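Putative amidohydrolase/peptidase (Burkholderia cenocepacia, PDB 4WJB) probably hydrolyses carbon-nitrogen bonds other than peptide bonds, as a zinc-dependent amidohydrolase of the peptidase M20 family. Local coordinates at residues A[59-62]-A[63-66]; A[300-304]-A[305-309]; A[373-376]-A[377-380]. All coordinates share one frame; numbering follows the deposited sequence. Where two conformers were deposited one is given.

Contact 1 of 3, residues A[59-62]-A[63-66]; sequences VQWA and REAG
A Schellman motif closes helix 49-64 here, with Arg63 and Glu64 on its last turn reaching back to Val59 and Gln60. Gly66, at positive phi (85°), is the C-prime residue: its N bonds to Arg63 O at 2.8 Å, and Cys67 N turns back to Ala62 O. Regular i to i+4 bonding still holds one turn earlier, where Arg63 N donates to Val59 O at 3.0 Å. By Ala65 it has frayed, since Ala65 N divides itself weakly between Trp61 O and Ala62 O. The exposed Arg63 chain, extended from CG to NE, runs alongside the buried Val59 and lays one guanidinium face against Val59 CG1, 3.6 Å from Arg63 NH1. In the modelled conformer of Gln60, one of two, a water accepts from Arg63 NH1 at 3.0 Å and donates to Gln60 OE1 at 2.7 Å, bridging the two side chains in that conformer. The other end of the same amide meets Glu64, but the modelled Gln60 NE2 to Glu64 OE2 distance is implausibly short, so its detail is doubtful. Trp61 packs between helices 21-31 and 109-124, with Arg120 in cation-pi contact, whereas Val59 and Ala62 face strands 68-71 and 77-81.

Contact 2 of 3, residues A[300-304]-A[305-309]; sequences FRHPD and DAVLD. With SO4 (sulfate ion), chain G.
His302 presents one ring face to Val307, whose CG1 stands 3.5 Å from the ring centroid and only 6° off its normal, a well-centred CH-pi contact. Both belong to a strand-turn-helix unit within the M20 dimerisation region, in which segments 300-302 and 305-309 run at 154° to each other, nearly antiparallel. The Val307 side chain crosses that of His302 at about a right angle, and its second methyl, CG2, reaches the ring rim at CE1. Pro303 CD lies over the rim of the opposite ring face. The imidazole ND1 accepts from Asp304 N at 2.9 Å, which further fixes the ring's rotation and is consistent with an unprotonated ND1.

Asp304 is the N-cap of the helix. A chi1 of -170° turns its carboxylate back over the first turn, where OD1 accepts from Ala306 N at 2.8 Å, the donor lying above the carboxylate plane. Leu308 N donates to Asp304 O at 3.1 Å, opening the i to i+4 pattern. Leu308 CD2 lies against Phe300 CB, at 3.8 Å, and against His302 CB.

Asp305 and Asp309 both salt-bridge to Arg227 on strand 217-234. On the other side of the strand Arg301, paired through NE with Glu299, extends to a sulfate, probably from the crystallisation liquor, that is also held by Asn288 and His239 of the second subunit. Its remaining sulfate bonds are weak, but Arg301 NH2 reaches sulfate O1 at 3.0 Å.

Contact 3 of 3, residues A[373-376]-A[377-380]; sequences ACYV and ARVA
Cys374 O accepts from a water at 2.6 Å, and the same water accepts from Arg378 NE at 2.9 Å, so that one solvent molecule ties a backbone carbonyl to a side chain four residues on. The water sits at the guanidinium edge, in its plane. Beneath this bridge the backbone bonds change step: Ala377 N takes Ala373 O at i to i+4, whereas Arg378 N takes Tyr375 O and Val379 N takes Val376 O, both at i to i+3, each of the three being 2.9 Å from N to O. The spacing therefore tightens from i+4 to i+3.

Arg378 passes close to the carbonyl it bonds. Its CB is brought near Tyr375 O by the backbone itself, and CG, beside the backbone N at chi1 -63°, lies 3.4 Å from Tyr375 O. The extended chain then carries the guanidinium back along the helix, where NH2 comes obliquely to the Tyr375 ring, 4.2 Å from CE1, a loose approach.

On the other sides, the Ala377 CB methyl rests over a carbonyl oxygen, 3.4 Å from Ala373 O, and apolar contact is limited to Val376 CG1 with Ala380 CB at 4.4 Å. Val376, Ala373 and Ala377 face Thr382 on strand 382-387, and helix 151-157 is touched by Val376 and Val379. Ala373 N donates to Glu201, and the Ala373 side chain lies about 10 Å from the bound zinc ion. Helix 372-376 thus continues in i to i+3 turns, and a short loop then leads to strand 382-387, near, but not touching, the metal site of the M20 catalytic domain.

Overall arrangement
The contacts follow one another along the chain and none touches another. Contact 1 ends helix 49-64, at the periphery and away from the metal site; contact 3, its centre 26 Å away, joins helix 372-376 to the residues that follow it, nearer the zinc centre. Contact 2 instead starts a helix, 305-326, within the dimerisation region, and its centre lies 43 Å from contact 1, on the opposite side of the chain's centre. Contacts 2 and 3 are 20 Å apart between centres and about 10 Å between nearest atoms. The strands behind them connect: 217-234 pairs with both 289-302 and 382-387. Thus contacts 1 and 3 belong to the zinc-bearing part, while contact 2 reaches the second subunit through Arg301.

Contact 1 of 3, residues A[59-62]-A[63-66]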
ATOM      1  N   VAL A  59     -38.866   1.931  28.512  1.00 14.38           N
ATOM      2  CA  VAL A  59     -39.617   2.860  29.328  1.00 15.33           C
ATOM      3  C   VAL A  59     -40.802   2.137  29.968  1.00 17.03           C
ATOM      4  O   VAL A  59     -41.077   2.316  31.154  1.00 19.83           O
ATOM      5  CB  VAL A  59     -40.088   4.070  28.498  1.00 14.41           C
ATOM      6  CG1 VAL A  59     -41.284   4.755  29.151  1.00 15.70           C
ATOM      7  CG2 VAL A  59     -38.939   5.049  28.319  1.00 14.73           C
ATOM      8  N   GLN A  60     -41.494   1.309  29.189  0.50 17.37           N
ATOM      9  CA  GLN A  60     -42.623   0.553  29.721  0.50 18.84           C
ATOM     10  C   GLN A  60     -42.171  -0.397  30.830  0.50 19.43           C
ATOM     11  O   GLN A  60     -42.791  -0.452  31.891  0.50 18.69           O
ATOM     12  CB  GLN A  60     -43.334  -0.229  28.611  0.50 19.61           C
ATOM     13  CG  GLN A  60     -44.466  -1.139  29.105  0.50 19.68           C
ATOM     14  CD  GLN A  60     -45.662  -0.373  29.657  0.50 19.31           C
ATOM     15  OE1 GLN A  60     -45.913   0.771  29.275  0.50 17.27           O
ATOM     16  NE2 GLN A  60     -46.410  -1.010  30.563  0.50 18.14           N
ATOM     17  N   TRP A  61     -41.084  -1.130  30.596  1.00 19.36           N
ATOM     18  CA  TRP A  61     -40.587  -2.071  31.601  1.00 20.31           C
ATOM     19  C   TRP A  61     -40.108  -1.366  32.870  1.00 19.47           C
ATOM     20  O   TRP A  61     -40.330  -1.851  33.988  1.00 17.73           O
ATOM     21  CB  TRP A  61     -39.456  -2.924  31.028  1.00 18.97           C
ATOM     22  CG  TRP A  61     -39.905  -3.933  30.014  1.00 20.12           C
ATOM     23  CD1 TRP A  61     -41.189  -4.320  29.743  1.00 20.11           C
ATOM     24  CD2 TRP A  61     -39.065  -4.682  29.128  1.00 17.44           C
ATOM     25  NE1 TRP A  61     -41.194  -5.269  28.749  1.00 19.65           N
ATOM     26  CE2 TRP A  61     -39.902  -5.506  28.352  1.00 18.55           C
ATOM     27  CE3 TRP A  61     -37.682  -4.736  28.918  1.00 16.88           C
ATOM     28  CZ2 TRP A  61     -39.404  -6.375  27.380  1.00 21.62           C
ATOM     29  CZ3 TRP A  61     -37.187  -5.604  27.950  1.00 16.45           C
ATOM     30  CH2 TRP A  61     -38.047  -6.408  27.195  1.00 16.25           C
ATOM     31  N   ALA A  62     -39.465  -0.217  32.692  1.00 18.86           N
ATOM     32  CA  ALA A  62     -38.958   0.566  33.816  1.00 18.55           C
ATOM     33  C   ALA A  62     -40.090   1.060  34.720  1.00 20.53           C
ATOM     34  O   ALA A  62     -39.988   1.005  35.954  1.00 18.30           O
ATOM     35  CB  ALA A  62     -38.145   1.736  33.314  1.00 16.49           C
ATOM     36  N   ARG A  63     -41.160   1.552  34.104  1.00 20.24           N
ATOM     37  CA  ARG A  63     -42.313   2.038  34.857  1.00 22.17           C
ATOM     38  C   ARG A  63     -42.998   0.892  35.587  1.00 22.53           C
ATOM     39  O   ARG A  63     -43.376   1.030  36.750  1.00 24.16           O
ATOM     40  CB  ARG A  63     -43.297   2.756  33.929  1.00 23.25           C
ATOM     41  CG  ARG A  63     -42.839   4.150  33.519  1.00 23.24           C
ATOM     42  CD  ARG A  63     -43.694   4.715  32.396  1.00 26.64           C
ATOM     43  NE  ARG A  63     -43.397   6.123  32.136  1.00 24.54           N
ATOM     44  CZ  ARG A  63     -43.797   6.778  31.051  1.00 21.67           C
ATOM     45  NH1 ARG A  63     -44.495   6.148  30.118  1.00 20.76           N
ATOM     46  NH2 ARG A  63     -43.491   8.057  30.896  1.00 19.46           N
ATOM     47  N   GLU A  64     -43.145  -0.241  34.907  1.00 21.90           N
ATOM     48  CA  GLU A  64     -43.728  -1.432  35.520  1.00 23.08           C
ATOM     49  C   GLU A  64     -42.900  -1.902  36.715  1.00 24.78           C
ATOM     50  O   GLU A  64     -43.423  -2.542  37.630  1.00 25.34           O
ATOM     51  CB  GLU A  64     -43.857  -2.555  34.487  1.00 25.09           C
ATOM     52  CG  GLU A  64     -44.916  -2.286  33.424  1.00 26.85           C
ATOM     53  CD  GLU A  64     -44.868  -3.273  32.269  1.00 28.69           C
ATOM     54  OE1 GLU A  64     -44.035  -4.201  32.300  1.00 28.71           O
ATOM     55  OE2 GLU A  64     -45.677  -3.121  31.328  1.00 30.44           O
ATOM     56  N   ALA A  65     -41.611  -1.568  36.707  1.00 23.81           N
ATOM     57  CA  ALA A  65     -40.722  -1.884  37.819  1.00 22.85           C
ATOM     58  C   ALA A  65     -40.651  -0.738  38.832  1.00 22.31           C
ATOM     59  O   ALA A  65     -39.780  -0.720  39.704  1.00 24.78           O
ATOM     60  CB  ALA A  65     -39.332  -2.225  37.304  1.00 20.96           C
ATOM     61  N   GLY A  66     -41.559   0.224  38.701  1.00 20.47           N
ATOM     62  CA  GLY A  66     -41.707   1.278  39.688  1.00 22.13           C
ATOM     63  C   GLY A  66     -40.790   2.479  39.535  1.00 21.22           C
ATOM     64  O   GLY A  66     -40.718   3.320  40.431  1.00 21.21           O
TER
HETATM   65  O   HOH W   1     -44.831   3.252  29.538  1.00 25.34           O

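Contact 2 of 3, residues A[300-304]-A[305-309]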
ATOM      1  N   PHE A 300      -0.623   4.758  18.085  1.00 18.27           N
ATOM      2  CA  PHE A 300      -0.272   4.184  19.375  1.00 19.48           C
ATOM      3  C   PHE A 300      -1.486   4.256  20.286  1.00 21.12           C
ATOM      4  O   PHE A 300      -2.199   5.263  20.288  1.00 21.71           O
ATOM      5  CB  PHE A 300       0.897   4.934  20.023  1.00 18.70           C
ATOM      6  CG  PHE A 300       2.203   4.791  19.294  1.00 18.94           C
ATOM      7  CD1 PHE A 300       2.639   3.549  18.859  1.00 19.93           C
ATOM      8  CD2 PHE A 300       3.000   5.900  19.060  1.00 19.25           C
ATOM      9  CE1 PHE A 300       3.847   3.415  18.197  1.00 23.05           C
ATOM     10  CE2 PHE A 300       4.212   5.773  18.394  1.00 20.87           C
ATOM     11  CZ  PHE A 300       4.635   4.531  17.964  1.00 21.81           C
ATOM     12  N   ARG A 301      -1.724   3.201  21.061  1.00 19.23           N
ATOM     13  CA  ARG A 301      -2.760   3.249  22.095  1.00 20.96           C
ATOM     14  C   ARG A 301      -2.239   2.631  23.388  1.00 21.94           C
ATOM     15  O   ARG A 301      -1.598   1.578  23.361  1.00 23.37           O
ATOM     16  CB  ARG A 301      -4.035   2.533  21.636  1.00 21.39           C
ATOM     17  CG  ARG A 301      -4.595   3.066  20.327  1.00 23.59           C
ATOM     18  CD  ARG A 301      -6.034   2.634  20.095  1.00 24.16           C
ATOM     19  NE  ARG A 301      -6.421   2.850  18.708  1.00 22.36           N
ATOM     20  CZ  ARG A 301      -7.677   2.981  18.294  1.00 25.42           C
ATOM     21  NH1 ARG A 301      -8.676   2.920  19.164  1.00 24.41           N
ATOM     22  NH2 ARG A 301      -7.936   3.181  17.007  1.00 24.74           N
ATOM     23  N   HIS A 302      -2.517   3.294  24.512  1.00 20.89           N
ATOM     24  CA  HIS A 302      -2.025   2.873  25.824  1.00 20.74           C
ATOM     25  C   HIS A 302      -2.738   3.661  26.920  1.00 21.97           C
ATOM     26  O   HIS A 302      -3.036   4.840  26.739  1.00 22.92           O
ATOM     27  CB  HIS A 302      -0.512   3.085  25.932  1.00 22.76           C
ATOM     28  CG  HIS A 302       0.133   2.306  27.037  1.00 22.77           C
ATOM     29  ND1 HIS A 302       0.210   2.770  28.332  1.00 22.94           N
ATOM     30  CD2 HIS A 302       0.739   1.093  27.037  1.00 21.31           C
ATOM     31  CE1 HIS A 302       0.829   1.876  29.082  1.00 24.17           C
ATOM     32  NE2 HIS A 302       1.165   0.851  28.319  1.00 20.19           N
ATOM     33  N   PRO A 303      -3.008   3.017  28.065  1.00 21.79           N
ATOM     34  CA  PRO A 303      -3.691   3.706  29.168  1.00 23.82           C
ATOM     35  C   PRO A 303      -2.817   4.734  29.888  1.00 26.18           C
ATOM     36  O   PRO A 303      -3.325   5.486  30.719  1.00 24.75           O
ATOM     37  CB  PRO A 303      -4.055   2.562  30.121  1.00 24.38           C
ATOM     38  CG  PRO A 303      -3.021   1.503  29.842  1.00 22.66           C
ATOM     39  CD  PRO A 303      -2.799   1.586  28.351  1.00 20.47           C
ATOM     40  N   ASP A 304      -1.521   4.757  29.585  1.00 25.30           N
ATOM     41  CA  ASP A 304      -0.584   5.645  30.272  1.00 29.94           C
ATOM     42  C   ASP A 304      -0.038   6.696  29.311  1.00 30.36           C
ATOM     43  O   ASP A 304       0.618   6.358  28.323  1.00 30.85           O
ATOM     44  CB  ASP A 304       0.565   4.831  30.885  1.00 33.13           C
ATOM     45  CG  ASP A 304       1.448   5.650  31.819  1.00 37.93           C
ATOM     46  OD1 ASP A 304       1.471   6.895  31.718  1.00 37.63           O
ATOM     47  OD2 ASP A 304       2.135   5.034  32.662  1.00 41.13           O
ATOM     48  N   ASP A 305      -0.291   7.968  29.607  1.00 27.62           N
ATOM     49  CA  ASP A 305       0.173   9.050  28.739  1.00 29.88           C
ATOM     50  C   ASP A 305       1.698   9.154  28.711  1.00 31.37           C
ATOM     51  O   ASP A 305       2.275   9.576  27.709  1.00 30.45           O
ATOM     52  CB  ASP A 305      -0.425  10.391  29.174  1.00 32.86           C
ATOM     53  CG  ASP A 305      -1.200  11.067  28.060  1.00 33.71           C
ATOM     54  OD1 ASP A 305      -1.267  10.496  26.949  1.00 33.60           O
ATOM     55  OD2 ASP A 305      -1.738  12.168  28.288  1.00 35.90           O
ATOM     56  N   ALA A 306       2.346   8.780  29.811  1.00 33.40           N
ATOM     57  CA  ALA A 306       3.804   8.785  29.873  1.00 33.64           C
ATOM     58  C   ALA A 306       4.387   7.788  28.879  1.00 32.92           C
ATOM     59  O   ALA A 306       5.380   8.077  28.210  1.00 33.10           O
ATOM     60  CB  ALA A 306       4.283   8.470  31.283  1.00 36.56           C
ATOM     61  N   VAL A 307       3.762   6.618  28.788  1.00 30.13           N
ATOM     62  CA  VAL A 307       4.167   5.603  27.818  1.00 29.72           C
ATOM     63  C   VAL A 307       3.934   6.094  26.387  1.00 28.56           C
ATOM     64  O   VAL A 307       4.777   5.900  25.511  1.00 27.68           O
ATOM     65  CB  VAL A 307       3.413   4.271  28.045  1.00 28.15           C
ATOM     66  CG1 VAL A 307       3.607   3.326  26.863  1.00 28.20           C
ATOM     67  CG2 VAL A 307       3.877   3.621  29.341  1.00 30.13           C
ATOM     68  N   LEU A 308       2.793   6.737  26.157  1.00 28.09           N
ATOM     69  CA  LEU A 308       2.505   7.327  24.853  1.00 26.01           C
ATOM     70  C   LEU A 308       3.564   8.364  24.480  1.00 28.98           C
ATOM     71  O   LEU A 308       3.948   8.475  23.316  1.00 26.14           O
ATOM     72  CB  LEU A 308       1.107   7.955  24.842  1.00 23.37           C
ATOM     73  CG  LEU A 308      -0.057   6.962  24.787  1.00 23.07           C
ATOM     74  CD1 LEU A 308      -1.393   7.683  24.883  1.00 25.32           C
ATOM     75  CD2 LEU A 308      -0.002   6.111  23.519  1.00 18.49           C
ATOM     76  N   ASP A 309       4.039   9.114  25.471  1.00 31.27           N
ATOM     77  CA  ASP A 309       5.120  10.067  25.239  1.00 33.38           C
ATOM     78  C   ASP A 309       6.393   9.344  24.819  1.00 33.53           C
ATOM     79  O   ASP A 309       7.106   9.797  23.922  1.00 34.22           O
ATOM     80  CB  ASP A 309       5.391  10.907  26.486  1.00 34.54           C
ATOM     81  CG  ASP A 309       4.352  11.987  26.699  1.00 37.25           C
ATOM     82  OD1 ASP A 309       3.580  12.271  25.759  1.00 38.36           O
ATOM     83  OD2 ASP A 309       4.309  12.554  27.810  1.00 39.31           O
TER
HETATM   84  S   SO4 G 503     -11.559   3.799  17.129  1.00 65.34           S
HETATM   85  O1  SO4 G 503     -10.806   3.106  16.089  1.00 63.34           O
HETATM   86  O2  SO4 G 503     -10.747   4.884  17.681  1.00 65.09           O
HETATM   87  O3  SO4 G 503     -12.779   4.360  16.563  1.00 66.20           O
HETATM   88  O4  SO4 G 503     -11.910   2.863  18.193  1.00 65.12           O

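Contact 3 of 3, residues A[373-376]-A[377-380]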
ATOM      1  N   ALA A 373     -19.338   5.677  28.887  1.00 17.55           N
ATOM      2  CA  ALA A 373     -18.744   5.823  30.212  1.00 19.87           C
ATOM      3  C   ALA A 373     -17.426   6.584  30.188  1.00 18.25           C
ATOM      4  O   ALA A 373     -17.056   7.210  31.180  1.00 20.15           O
ATOM      5  CB  ALA A 373     -18.542   4.453  30.861  1.00 20.87           C
ATOM      6  N   CYS A 374     -16.718   6.525  29.062  1.00 18.00           N
ATOM      7  CA  CYS A 374     -15.442   7.222  28.921  1.00 17.80           C
ATOM      8  C   CYS A 374     -15.624   8.736  29.052  1.00 18.15           C
ATOM      9  O   CYS A 374     -14.757   9.428  29.587  1.00 21.45           O
ATOM     10  CB  CYS A 374     -14.782   6.878  27.581  1.00 17.39           C
ATOM     11  SG  CYS A 374     -14.298   5.136  27.444  1.00 26.72           S
ATOM     12  N   TYR A 375     -16.753   9.236  28.562  1.00 15.42           N
ATOM     13  CA  TYR A 375     -17.077  10.653  28.666  1.00 16.33           C
ATOM     14  C   TYR A 375     -17.697  10.966  30.034  1.00 17.70           C
ATOM     15  O   TYR A 375     -17.393  11.989  30.644  1.00 19.22           O
ATOM     16  CB  TYR A 375     -18.029  11.080  27.539  1.00 16.84           C
ATOM     17  CG  TYR A 375     -17.379  11.229  26.166  1.00 18.27           C
ATOM     18  CD1 TYR A 375     -15.997  11.256  26.024  1.00 19.74           C
ATOM     19  CD2 TYR A 375     -18.157  11.348  25.018  1.00 18.19           C
ATOM     20  CE1 TYR A 375     -15.405  11.397  24.770  1.00 22.04           C
ATOM     21  CE2 TYR A 375     -17.580  11.489  23.764  1.00 21.09           C
ATOM     22  CZ  TYR A 375     -16.203  11.515  23.647  1.00 22.41           C
ATOM     23  OH  TYR A 375     -15.627  11.654  22.405  1.00 24.06           O
ATOM     24  N   VAL A 376     -18.551  10.071  30.515  1.00 16.25           N
ATOM     25  CA  VAL A 376     -19.228  10.276  31.797  1.00 18.71           C
ATOM     26  C   VAL A 376     -18.197  10.342  32.921  1.00 20.10           C
ATOM     27  O   VAL A 376     -18.407  11.007  33.932  1.00 22.33           O
ATOM     28  CB  VAL A 376     -20.266   9.166  32.059  1.00 20.04           C
ATOM     29  CG1 VAL A 376     -20.977   9.360  33.415  1.00 21.46           C
ATOM     30  CG2 VAL A 376     -21.284   9.149  30.930  1.00 19.92           C
ATOM     31  N   ALA A 377     -17.062   9.683  32.716  1.00 20.53           N
ATOM     32  CA  ALA A 377     -15.969   9.721  33.681  1.00 21.08           C
ATOM     33  C   ALA A 377     -15.491  11.152  33.964  1.00 21.18           C
ATOM     34  O   ALA A 377     -14.913  11.415  35.016  1.00 21.25           O
ATOM     35  CB  ALA A 377     -14.807   8.855  33.196  1.00 23.28           C
ATOM     36  N   ARG A 378     -15.751  12.072  33.036  1.00 20.57           N
ATOM     37  CA  ARG A 378     -15.385  13.479  33.223  1.00 25.25           C
ATOM     38  C   ARG A 378     -16.246  14.209  34.253  1.00 25.64           C
ATOM     39  O   ARG A 378     -15.815  15.213  34.821  1.00 26.49           O
ATOM     40  CB  ARG A 378     -15.479  14.242  31.899  1.00 27.38           C
ATOM     41  CG  ARG A 378     -14.532  13.764  30.819  1.00 27.09           C
ATOM     42  CD  ARG A 378     -14.547  14.718  29.639  1.00 28.37           C
ATOM     43  NE  ARG A 378     -13.826  14.160  28.500  1.00 28.73           N
ATOM     44  CZ  ARG A 378     -13.468  14.856  27.428  1.00 28.43           C
ATOM     45  NH1 ARG A 378     -13.752  16.151  27.346  1.00 26.44           N
ATOM     46  NH2 ARG A 378     -12.819  14.256  26.443  1.00 27.47           N
ATOM     47  N   VAL A 379     -17.464  13.729  34.477  1.00 23.06           N
ATOM     48  CA  VAL A 379     -18.399  14.458  35.334  1.00 25.64           C
ATOM     49  C   VAL A 379     -18.933  13.624  36.495  1.00 27.26           C
ATOM     50  O   VAL A 379     -19.831  14.061  37.213  1.00 29.25           O
ATOM     51  CB  VAL A 379     -19.605  14.998  34.528  1.00 23.44           C
ATOM     52  CG1 VAL A 379     -19.146  16.021  33.492  1.00 25.02           C
ATOM     53  CG2 VAL A 379     -20.367  13.853  33.864  1.00 21.08           C
ATOM     54  N   ALA A 380     -18.375  12.433  36.678  1.00 23.98           N
ATOM     55  CA  ALA A 380     -18.806  11.540  37.748  1.00 23.64           C
ATOM     56  C   ALA A 380     -17.764  10.463  37.982  1.00 22.40           C
ATOM     57  O   ALA A 380     -17.089  10.050  37.042  1.00 20.25           O
ATOM     58  CB  ALA A 380     -20.140  10.906  37.404  1.00 24.14           C
TER
HETATM   59  O   HOH W   2     -13.111  11.399  29.098  1.00 28.03           O